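Local structure of octaprenyl Pyrophosphate Synthase (Helicobacter pylori, 3TC1) at the interface of chains A and B. The protein makes octaprenyl pyrophosphate, as a polyprenyl synthetase that probably adds isopentenyl pyrophosphate units in succession to an allylic pyrophosphate. Coordinates in Å, arbitrary orientation; residue numbers count along the deposited sequence, not the author numbering. Chains: chain A/B, Octaprenyl Pyrophosphate Synthase.

Contact 1: the interface of chains A and B. Residues chain A 76, 109, 131-132, 135-136, 138-139; chain B 103, 106-107, 110.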
ATOM      1  N   HIS A  76       2.400  -5.121  -6.525  1.00 16.89           N
ATOM      2  CA  HIS A  76       2.711  -5.719  -5.228  1.00 18.81           C
ATOM      3  C   HIS A  76       2.726  -7.208  -5.280  1.00 21.30           C
ATOM      4  O   HIS A  76       3.424  -7.895  -4.538  1.00 22.37           O
ATOM      5  CB  HIS A  76       1.742  -5.219  -4.149  1.00 17.28           C
ATOM      6  CG  HIS A  76       2.044  -3.814  -3.749  1.00 15.75           C
ATOM      7  ND1 HIS A  76       1.463  -3.186  -2.664  1.00 17.62           N
ATOM      8  CD2 HIS A  76       2.931  -2.938  -4.261  1.00 16.35           C
ATOM      9  CE1 HIS A  76       1.998  -1.982  -2.531  1.00 14.44           C
ATOM     10  NE2 HIS A  76       2.896  -1.814  -3.494  1.00 15.51           N
ATOM     11  N   TYR A 109      -1.685   3.173  -5.612  1.00 19.78           N
ATOM     12  CA  TYR A 109      -2.728   3.033  -4.599  1.00 18.30           C
ATOM     13  C   TYR A 109      -3.107   4.376  -3.973  1.00 20.22           C
ATOM     14  O   TYR A 109      -4.292   4.703  -3.848  1.00 20.66           O
ATOM     15  CB  TYR A 109      -2.278   2.095  -3.471  1.00 19.87           C
ATOM     16  CG  TYR A 109      -2.575   0.622  -3.674  1.00 21.80           C
ATOM     17  CD1 TYR A 109      -3.831   0.192  -4.106  1.00 22.07           C
ATOM     18  CD2 TYR A 109      -1.617  -0.348  -3.371  1.00 22.79           C
ATOM     19  CE1 TYR A 109      -4.126  -1.175  -4.226  1.00 25.06           C
ATOM     20  CE2 TYR A 109      -1.902  -1.717  -3.487  1.00 22.38           C
ATOM     21  CZ  TYR A 109      -3.153  -2.122  -3.911  1.00 22.10           C
ATOM     22  OH  TYR A 109      -3.439  -3.465  -4.015  1.00 22.43           O
ATOM     23  N   VAL A 131      -9.956  -3.442  -1.875  1.00 18.58           N
ATOM     24  CA  VAL A 131      -8.500  -3.508  -1.782  1.00 18.07           C
ATOM     25  C   VAL A 131      -8.113  -4.260  -0.519  1.00 17.67           C
ATOM     26  O   VAL A 131      -7.144  -5.020  -0.507  1.00 19.24           O
ATOM     27  CB  VAL A 131      -7.860  -2.105  -1.759  1.00 21.32           C
ATOM     28  CG1 VAL A 131      -6.362  -2.218  -1.477  1.00 22.03           C
ATOM     29  CG2 VAL A 131      -8.086  -1.413  -3.098  1.00 22.91           C
ATOM     30  N   LEU A 132      -8.881  -4.054   0.544  1.00 19.51           N
ATOM     31  CA  LEU A 132      -8.622  -4.744   1.795  1.00 19.37           C
ATOM     32  C   LEU A 132      -8.792  -6.242   1.587  1.00 20.14           C
ATOM     33  O   LEU A 132      -7.962  -7.043   2.013  1.00 19.03           O
ATOM     34  CB  LEU A 132      -9.592  -4.274   2.883  1.00 14.66           C
ATOM     35  CG  LEU A 132      -9.534  -5.053   4.203  1.00 19.80           C
ATOM     36  CD1 LEU A 132      -8.122  -5.006   4.775  1.00 18.21           C
ATOM     37  CD2 LEU A 132     -10.536  -4.468   5.186  1.00 19.97           C
ATOM     38  N   SER A 135      -6.079  -7.846  -0.575  1.00 18.00           N
ATOM     39  CA  SER A 135      -4.808  -7.930   0.132  1.00 18.94           C
ATOM     40  C   SER A 135      -4.900  -9.110   1.101  1.00 17.73           C
ATOM     41  O   SER A 135      -3.925  -9.830   1.318  1.00 17.64           O
ATOM     42  CB  SER A 135      -4.520  -6.623   0.870  1.00 24.14           C
ATOM     43  OG  SER A 135      -4.280  -5.586  -0.068  1.00 27.27           O
ATOM     44  N   ARG A 136      -6.086  -9.311   1.669  1.00 16.42           N
ATOM     45  CA  ARG A 136      -6.307 -10.441   2.568  1.00 16.74           C
ATOM     46  C   ARG A 136      -6.167 -11.702   1.736  1.00 17.14           C
ATOM     47  O   ARG A 136      -5.624 -12.710   2.168  1.00 17.08           O
ATOM     48  CB  ARG A 136      -7.708 -10.388   3.169  1.00 17.37           C
ATOM     49  CG  ARG A 136      -8.029 -11.567   4.074  1.00 19.54           C
ATOM     50  CD  ARG A 136      -9.404 -11.432   4.700  1.00 24.00           C
ATOM     51  NE  ARG A 136     -10.479 -11.621   3.729  1.00 28.40           N
ATOM     52  CZ  ARG A 136     -11.735 -11.231   3.923  1.00 32.00           C
ATOM     53  NH1 ARG A 136     -12.073 -10.622   5.052  1.00 33.82           N
ATOM     54  NH2 ARG A 136     -12.658 -11.455   2.996  1.00 31.66           N
ATOM     55  N   GLU A 138      -4.338 -12.201  -0.951  1.00 20.15           N
ATOM     56  CA  GLU A 138      -2.917 -12.445  -1.248  1.00 22.52           C
ATOM     57  C   GLU A 138      -2.243 -13.169  -0.119  1.00 21.67           C
ATOM     58  O   GLU A 138      -1.519 -14.125  -0.289  1.00 20.39           O
ATOM     59  CB  GLU A 138      -2.183 -11.114  -1.516  1.00 33.08           C
ATOM     60  CG  GLU A 138      -2.537 -10.484  -2.837  1.00 37.95           C
ATOM     61  CD  GLU A 138      -2.159 -11.345  -4.014  1.00 42.51           C
ATOM     62  OE1 GLU A 138      -1.001 -11.827  -3.986  1.00 45.64           O
ATOM     63  OE2 GLU A 138      -2.999 -11.513  -4.946  1.00 45.95           O
ATOM     64  N   ILE A 139      -2.506 -12.689   1.068  1.00 23.19           N
ATOM     65  CA  ILE A 139      -1.945 -13.285   2.256  1.00 23.50           C
ATOM     66  C   ILE A 139      -2.426 -14.699   2.498  1.00 23.45           C
ATOM     67  O   ILE A 139      -1.640 -15.582   2.844  1.00 24.02           O
ATOM     68  CB  ILE A 139      -2.213 -12.368   3.483  1.00 24.72           C
ATOM     69  CG1 ILE A 139      -1.416 -11.071   3.295  1.00 23.67           C
ATOM     70  CG2 ILE A 139      -1.790 -13.095   4.796  1.00 25.13           C
ATOM     71  CD1 ILE A 139      -1.761  -9.993   4.352  1.00 25.55           C
TER
ATOM     72  N   MET B 103       2.120  -6.949   1.711  1.00 27.14           N
ATOM     73  CA  MET B 103       0.671  -7.120   1.752  1.00 27.42           C
ATOM     74  C   MET B 103       0.094  -6.629   3.073  1.00 25.37           C
ATOM     75  O   MET B 103      -0.967  -6.006   3.092  1.00 28.48           O
ATOM     76  CB  MET B 103       0.277  -8.587   1.548  1.00 26.03           C
ATOM     77  CG  MET B 103       0.420  -9.098   0.122  1.00 28.17           C
ATOM     78  SD  MET B 103      -0.462  -8.093  -1.099  1.00 29.20           S
ATOM     79  CE  MET B 103       0.836  -7.783  -2.247  1.00 29.86           C
ATOM     80  N   ASP B 106      -0.341  -3.124   2.912  1.00 22.14           N
ATOM     81  CA  ASP B 106      -1.473  -2.776   2.054  1.00 21.51           C
ATOM     82  C   ASP B 106      -2.768  -2.932   2.835  1.00 19.26           C
ATOM     83  O   ASP B 106      -3.717  -2.169   2.651  1.00 16.80           O
ATOM     84  CB  ASP B 106      -1.508  -3.670   0.809  1.00 25.90           C
ATOM     85  CG  ASP B 106      -0.413  -3.327  -0.177  1.00 28.54           C
ATOM     86  OD1 ASP B 106       0.182  -2.234  -0.043  1.00 26.35           O
ATOM     87  OD2 ASP B 106      -0.162  -4.138  -1.094  1.00 28.75           O
ATOM     88  N   VAL B 107      -2.791  -3.944   3.693  1.00 14.58           N
ATOM     89  CA  VAL B 107      -3.934  -4.223   4.556  1.00 17.44           C
ATOM     90  C   VAL B 107      -4.122  -3.055   5.529  1.00 15.92           C
ATOM     91  O   VAL B 107      -5.239  -2.580   5.738  1.00 15.18           O
ATOM     92  CB  VAL B 107      -3.703  -5.513   5.368  1.00 20.93           C
ATOM     93  CG1 VAL B 107      -4.656  -5.563   6.559  1.00 25.40           C
ATOM     94  CG2 VAL B 107      -3.908  -6.738   4.472  1.00 22.32           C
ATOM     95  N   SER B 110      -5.359   0.006   3.400  1.00 18.60           N
ATOM     96  CA  SER B 110      -6.744  -0.106   2.941  1.00 19.18           C
ATOM     97  C   SER B 110      -7.772  -0.075   4.075  1.00 17.47           C
ATOM     98  O   SER B 110      -8.809   0.577   3.954  1.00 19.00           O
ATOM     99  CB  SER B 110      -6.925  -1.360   2.070  1.00 19.22           C
ATOM    100  OG  SER B 110      -6.434  -2.525   2.704  1.00 19.31           O
TER
HETATM  101  O   HOH W   1      -2.372  -5.318  -2.380  1.00 20.38           O
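A:His76, A:Tyr109, A:Val131, A:Leu132, A:Ser135, A:Glu138 and A:Ile139 meet B:Met103, B:Asp106, B:Val107 and B:Ser110, and every backbone here has helical torsions. A:His76 and B:Asp106 reach tip to tip. A:His76 ND1 donates to the carboxylate oxygen B:Asp106 OD2 at 2.5 Å, nearly straight at 173°. OD2 uses its syn lone pair. The imidazole and carboxylate planes lie 4° apart, nearly coplanar. The carboxylate meets the ring at its edge. B:Asp106 OD2 also pairs with a water oxygen at 2.8 Å. That water pairs with the phenol oxygen A:Tyr109 OH at 2.7 Å and with the hydroxyl A:Ser135 OG at 3.0 Å. It thus ties OD2 to two more side chains of chain A. B:Met103 bends at its last two torsions, and its methyl CE comes to 3.3 Å from A:His76 CB. A:Ile139 runs antiparallel to B:Met103, with its CG1 3.5 Å from B:Met103 CB. B:Ser110 OG lies between its own backbone N and carbonyl carbon (chi1 52°) and donates back to B:Asp106 O at 2.7 Å. Its CB packs on A:Val131 CG1. The site joins the two subunits beside the DDVID stretch that follows A:His76, the family's first aspartate-rich motif, and may help to position it.

Contact 2: the interface of chains A and B. Residues chain A 125, 128-129; chain B 110, 114, 117.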
ATOM      1  N   GLN A 125     -16.095   3.405   0.055  1.00 16.45           N
ATOM      2  CA  GLN A 125     -16.053   2.231   0.916  1.00 17.68           C
ATOM      3  C   GLN A 125     -16.041   0.923   0.132  1.00 16.06           C
ATOM      4  O   GLN A 125     -15.370  -0.029   0.521  1.00 16.07           O
ATOM      5  CB  GLN A 125     -17.232   2.253   1.890  1.00 22.66           C
ATOM      6  CG  GLN A 125     -16.971   3.133   3.099  1.00 26.94           C
ATOM      7  CD  GLN A 125     -18.172   3.261   4.009  1.00 30.02           C
ATOM      8  OE1 GLN A 125     -18.956   2.324   4.159  1.00 33.47           O
ATOM      9  NE2 GLN A 125     -18.311   4.419   4.641  1.00 29.69           N
ATOM     10  N   SER A 128     -12.384   0.654  -1.352  1.00 17.21           N
ATOM     11  CA  SER A 128     -11.338   0.487  -0.347  1.00 17.98           C
ATOM     12  C   SER A 128     -11.493  -0.879   0.323  1.00 17.92           C
ATOM     13  O   SER A 128     -10.505  -1.538   0.645  1.00 18.46           O
ATOM     14  CB  SER A 128     -11.371   1.621   0.695  1.00 18.71           C
ATOM     15  OG  SER A 128     -12.551   1.612   1.475  1.00 18.53           O
ATOM     16  N   ASN A 129     -12.731  -1.318   0.517  1.00 17.75           N
ATOM     17  CA  ASN A 129     -12.959  -2.620   1.123  1.00 20.23           C
ATOM     18  C   ASN A 129     -12.461  -3.691   0.157  1.00 19.90           C
ATOM     19  O   ASN A 129     -11.939  -4.723   0.576  1.00 18.54           O
ATOM     20  CB  ASN A 129     -14.444  -2.825   1.416  1.00 19.08           C
ATOM     21  CG  ASN A 129     -14.721  -4.136   2.123  1.00 26.96           C
ATOM     22  OD1 ASN A 129     -14.252  -4.364   3.241  1.00 25.62           O
ATOM     23  ND2 ASN A 129     -15.487  -5.010   1.474  1.00 28.04           N
TER
ATOM     24  N   SER B 110      -5.359   0.006   3.400  1.00 18.60           N
ATOM     25  CA  SER B 110      -6.744  -0.106   2.941  1.00 19.18           C
ATOM     26  C   SER B 110      -7.772  -0.075   4.075  1.00 17.47           C
ATOM     27  O   SER B 110      -8.809   0.577   3.954  1.00 19.00           O
ATOM     28  CB  SER B 110      -6.925  -1.360   2.070  1.00 19.22           C
ATOM     29  OG  SER B 110      -6.434  -2.525   2.704  1.00 19.31           O
ATOM     30  N   PHE B 114     -10.550   2.784   4.481  1.00 18.39           N
ATOM     31  CA  PHE B 114     -11.946   2.392   4.550  1.00 19.14           C
ATOM     32  C   PHE B 114     -12.618   3.179   5.667  1.00 19.48           C
ATOM     33  O   PHE B 114     -13.695   3.743   5.483  1.00 20.38           O
ATOM     34  CB  PHE B 114     -12.072   0.893   4.822  1.00 19.72           C
ATOM     35  CG  PHE B 114     -13.497   0.430   4.982  1.00 24.31           C
ATOM     36  CD1 PHE B 114     -14.318   0.268   3.873  1.00 22.85           C
ATOM     37  CD2 PHE B 114     -14.030   0.207   6.250  1.00 25.42           C
ATOM     38  CE1 PHE B 114     -15.654  -0.108   4.023  1.00 24.97           C
ATOM     39  CE2 PHE B 114     -15.365  -0.168   6.412  1.00 25.93           C
ATOM     40  CZ  PHE B 114     -16.179  -0.325   5.298  1.00 23.96           C
ATOM     41  N   SER B 117     -12.978   7.133   5.033  1.00 24.54           N
ATOM     42  CA  SER B 117     -14.102   7.613   4.230  1.00 28.56           C
ATOM     43  C   SER B 117     -15.289   8.097   5.070  1.00 30.48           C
ATOM     44  O   SER B 117     -16.193   8.756   4.559  1.00 31.98           O
ATOM     45  CB  SER B 117     -14.568   6.506   3.288  1.00 25.77           C
ATOM     46  OG  SER B 117     -15.056   5.403   4.025  1.00 29.90           O
TER
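B:Phe114 packs against A:Gln125, A:Ser128 and A:Asn129. The apolar contacts centre on the B:Phe114 ring. The phenyl CG is anti to the backbone N (chi1 177°), which sends the ring toward chain A. Its edge atom B:Phe114 CE1 lies 3.6 Å from A:Gln125 CB. B:Phe114 CD1 also touches A:Asn129 CB at 4.0 Å. The A:Gln125 side chain is extended beyond CG and passes the ring at a slant, with amide and ring planes 64° apart.

Polar atoms also meet the ring at its edge, in its plane. B:Phe114 CD1 is 3.3 Å from the hydroxyl A:Ser128 OG. B:Phe114 CE1 is 3.5 Å from the carbonyl oxygen A:Gln125 O. Such approaches may be favoured by the slightly positive rim of the ring.

Hydrogen bonding across the contact is slight. A:Gln125 NE2 makes a weak bond to B:Ser117 OG at 3.5 Å. Within chain B, the same hydroxyl, B:Ser117 OG, donates to B:Phe114 O at 2.6 Å, which holds the hydroxyl against the helix end.

In the fold, the N-terminal part of helix 121-144 of chain A lies against the C-terminal end of helix 92-116 of chain B, the two running in opposite directions. B:Phe114 fills the joint near that end, and B:Ser117 belongs to the loop just after it.

Contact 3: the interface of chains A and B. Residues chain A 20-22, 25; chain B 136, 139, 157.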
ATOM      1  N   ILE A  20       1.556  14.009  -9.900  1.00 20.72           N
ATOM      2  CA  ILE A  20       2.360  13.684  -8.724  1.00 20.58           C
ATOM      3  C   ILE A  20       3.664  14.481  -8.749  1.00 22.20           C
ATOM      4  O   ILE A  20       4.340  14.633  -7.732  1.00 22.19           O
ATOM      5  CB  ILE A  20       2.637  12.172  -8.663  1.00 18.08           C
ATOM      6  CG1 ILE A  20       1.296  11.426  -8.685  1.00 17.11           C
ATOM      7  CG2 ILE A  20       3.398  11.814  -7.384  1.00 17.31           C
ATOM      8  CD1 ILE A  20       1.421   9.928  -8.765  1.00 14.95           C
ATOM      9  N   GLU A  21       3.998  14.992  -9.930  1.00 19.74           N
ATOM     10  CA  GLU A  21       5.175  15.828 -10.132  1.00 21.85           C
ATOM     11  C   GLU A  21       6.504  15.256  -9.653  1.00 21.75           C
ATOM     12  O   GLU A  21       7.217  15.874  -8.868  1.00 21.84           O
ATOM     13  CB  GLU A  21       4.924  17.197  -9.488  1.00 25.70           C
ATOM     14  CG  GLU A  21       3.618  17.838  -9.964  1.00 28.70           C
ATOM     15  CD  GLU A  21       3.477  19.300  -9.582  1.00 30.26           C
ATOM     16  OE1 GLU A  21       3.622  19.630  -8.389  1.00 32.71           O
ATOM     17  OE2 GLU A  21       3.207  20.121 -10.483  1.00 33.76           O
ATOM     18  N   SER A  22       6.842  14.075 -10.154  1.00 18.01           N
ATOM     19  CA  SER A  22       8.085  13.413  -9.793  1.00 18.99           C
ATOM     20  C   SER A  22       8.724  12.783 -11.021  1.00 18.59           C
ATOM     21  O   SER A  22       8.146  11.898 -11.647  1.00 17.43           O
ATOM     22  CB  SER A  22       7.822  12.333  -8.743  1.00 23.35           C
ATOM     23  OG  SER A  22       8.970  11.528  -8.549  1.00 24.10           O
ATOM     24  N   ILE A  25       9.210   9.111 -10.552  1.00 21.32           N
ATOM     25  CA  ILE A  25       7.981   8.366 -10.754  1.00 20.44           C
ATOM     26  C   ILE A  25       7.655   8.264 -12.237  1.00 20.12           C
ATOM     27  O   ILE A  25       7.192   7.226 -12.698  1.00 20.65           O
ATOM     28  CB  ILE A  25       6.813   9.017  -9.987  1.00 21.10           C
ATOM     29  CG1 ILE A  25       7.043   8.829  -8.482  1.00 18.99           C
ATOM     30  CG2 ILE A  25       5.482   8.394 -10.413  1.00 19.86           C
ATOM     31  CD1 ILE A  25       5.917   9.344  -7.614  1.00 20.62           C
TER
ATOM     32  N   ARG B 136       5.796   9.301  -2.573  1.00 20.26           N
ATOM     33  CA  ARG B 136       6.682  10.027  -3.475  1.00 20.55           C
ATOM     34  C   ARG B 136       8.014  10.261  -2.762  1.00 21.37           C
ATOM     35  O   ARG B 136       9.083  10.177  -3.370  1.00 20.36           O
ATOM     36  CB  ARG B 136       6.080  11.377  -3.884  1.00 22.16           C
ATOM     37  CG  ARG B 136       6.952  12.147  -4.866  1.00 22.51           C
ATOM     38  CD  ARG B 136       6.297  13.439  -5.325  1.00 26.10           C
ATOM     39  NE  ARG B 136       6.254  14.452  -4.277  1.00 27.68           N
ATOM     40  CZ  ARG B 136       5.467  15.525  -4.307  1.00 30.28           C
ATOM     41  NH1 ARG B 136       4.653  15.726  -5.334  1.00 28.70           N
ATOM     42  NH2 ARG B 136       5.489  16.396  -3.305  1.00 30.16           N
ATOM     43  N   ILE B 139      10.172   7.074  -2.716  1.00 19.58           N
ATOM     44  CA  ILE B 139      10.822   6.855  -4.002  1.00 21.70           C
ATOM     45  C   ILE B 139      11.967   7.839  -4.179  1.00 20.02           C
ATOM     46  O   ILE B 139      13.039   7.477  -4.653  1.00 21.12           O
ATOM     47  CB  ILE B 139       9.829   7.015  -5.166  1.00 29.60           C
ATOM     48  CG1 ILE B 139       8.829   5.860  -5.143  1.00 30.45           C
ATOM     49  CG2 ILE B 139      10.574   7.039  -6.498  1.00 31.48           C
ATOM     50  CD1 ILE B 139       7.771   5.947  -6.218  1.00 31.70           C
ATOM     51  N   ARG B 157      13.267  18.282   0.342  1.00 14.54           N
ATOM     52  CA  ARG B 157      12.061  17.779  -0.313  1.00 16.28           C
ATOM     53  C   ARG B 157      11.704  16.410   0.251  1.00 15.05           C
ATOM     54  O   ARG B 157      10.533  16.112   0.507  1.00 13.70           O
ATOM     55  CB  ARG B 157      12.279  17.686  -1.825  1.00 38.29           C
ATOM     56  CG  ARG B 157      11.059  17.194  -2.577  1.00 45.37           C
ATOM     57  CD  ARG B 157      11.234  17.301  -4.078  1.00 51.84           C
ATOM     58  NE  ARG B 157      10.033  16.860  -4.784  1.00 55.89           N
ATOM     59  CZ  ARG B 157       9.858  16.959  -6.096  1.00 57.61           C
ATOM     60  NH1 ARG B 157      10.807  17.488  -6.857  1.00 59.04           N
ATOM     61  NH2 ARG B 157       8.732  16.527  -6.649  1.00 59.33           N
TER
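B:Arg136 reaches from its helix to the turn A:Ile20 to A:Ser22 and grips a backbone carbonyl there. From CB the chain leaves with CG anti to the backbone N (chi1 -178°). B:Arg136 CG passes A:Ser22 CB at 4.0 Å and also nears A:Ile25 CD1. B:Arg136 CD lies 3.3 Å from A:Ile20 O and also packs on A:Ile20 CG2 and A:Ser22 CB. The chain then bends at chi3 (71°), and this turns the guanidinium toward the carbonyl of A:Ile20. NE and CZ pass the same oxygen, A:Ile20 O, more distantly than NH1. At the tip, B:Arg136 NH1 donates to A:Ile20 O at 2.7 Å, with 153° at the hydrogen. The acceptor lies close to the guanidinium plane.

From the poorly ordered B:Arg157, B:Arg157 NH2 adds a more bent bond to the next carbonyl, A:Glu21 O, at 2.8 Å, approaching almost in line with the C=O. Its NH2 also lies over the rim of one face of the B:Arg136 guanidinium. Two successive carbonyls thus accept from arginines, the second less surely. The carboxylate of A:Glu21 touches neither, but may still favour their charge.

A:Ile25 CG1 packs on B:Ile139 CD1 at 3.7 Å, the two side chains crossing at about a right angle. A:Ser22 OG accepts from A:Ile25 N at 3.1 Å and so caps helix 23-29. In the fold, the loop between helices 3-18 and 23-29 of chain A lies against helices 121-144 and 152-177 of chain B.

The C-alpha centres of contact 1 and contact 2 are about 11 Å apart, and B:Ser110 belongs to both. Both follow mainly helices 121-144 of chain A and 92-116 of chain B; contact 1 adds helices 53-78 and 100-116 of chain A. The C-alpha centre of contact 3 is about 22 Å from that of contact 1 and 24 Å from that of contact 2. It uses helix 121-144 of chain B and an N-terminal loop of chain A. Two-fold symmetry gives every contact a twin, so each helix 121-144 serves all three kinds. Such a broad, shared surface fits the homodimer usual in this family.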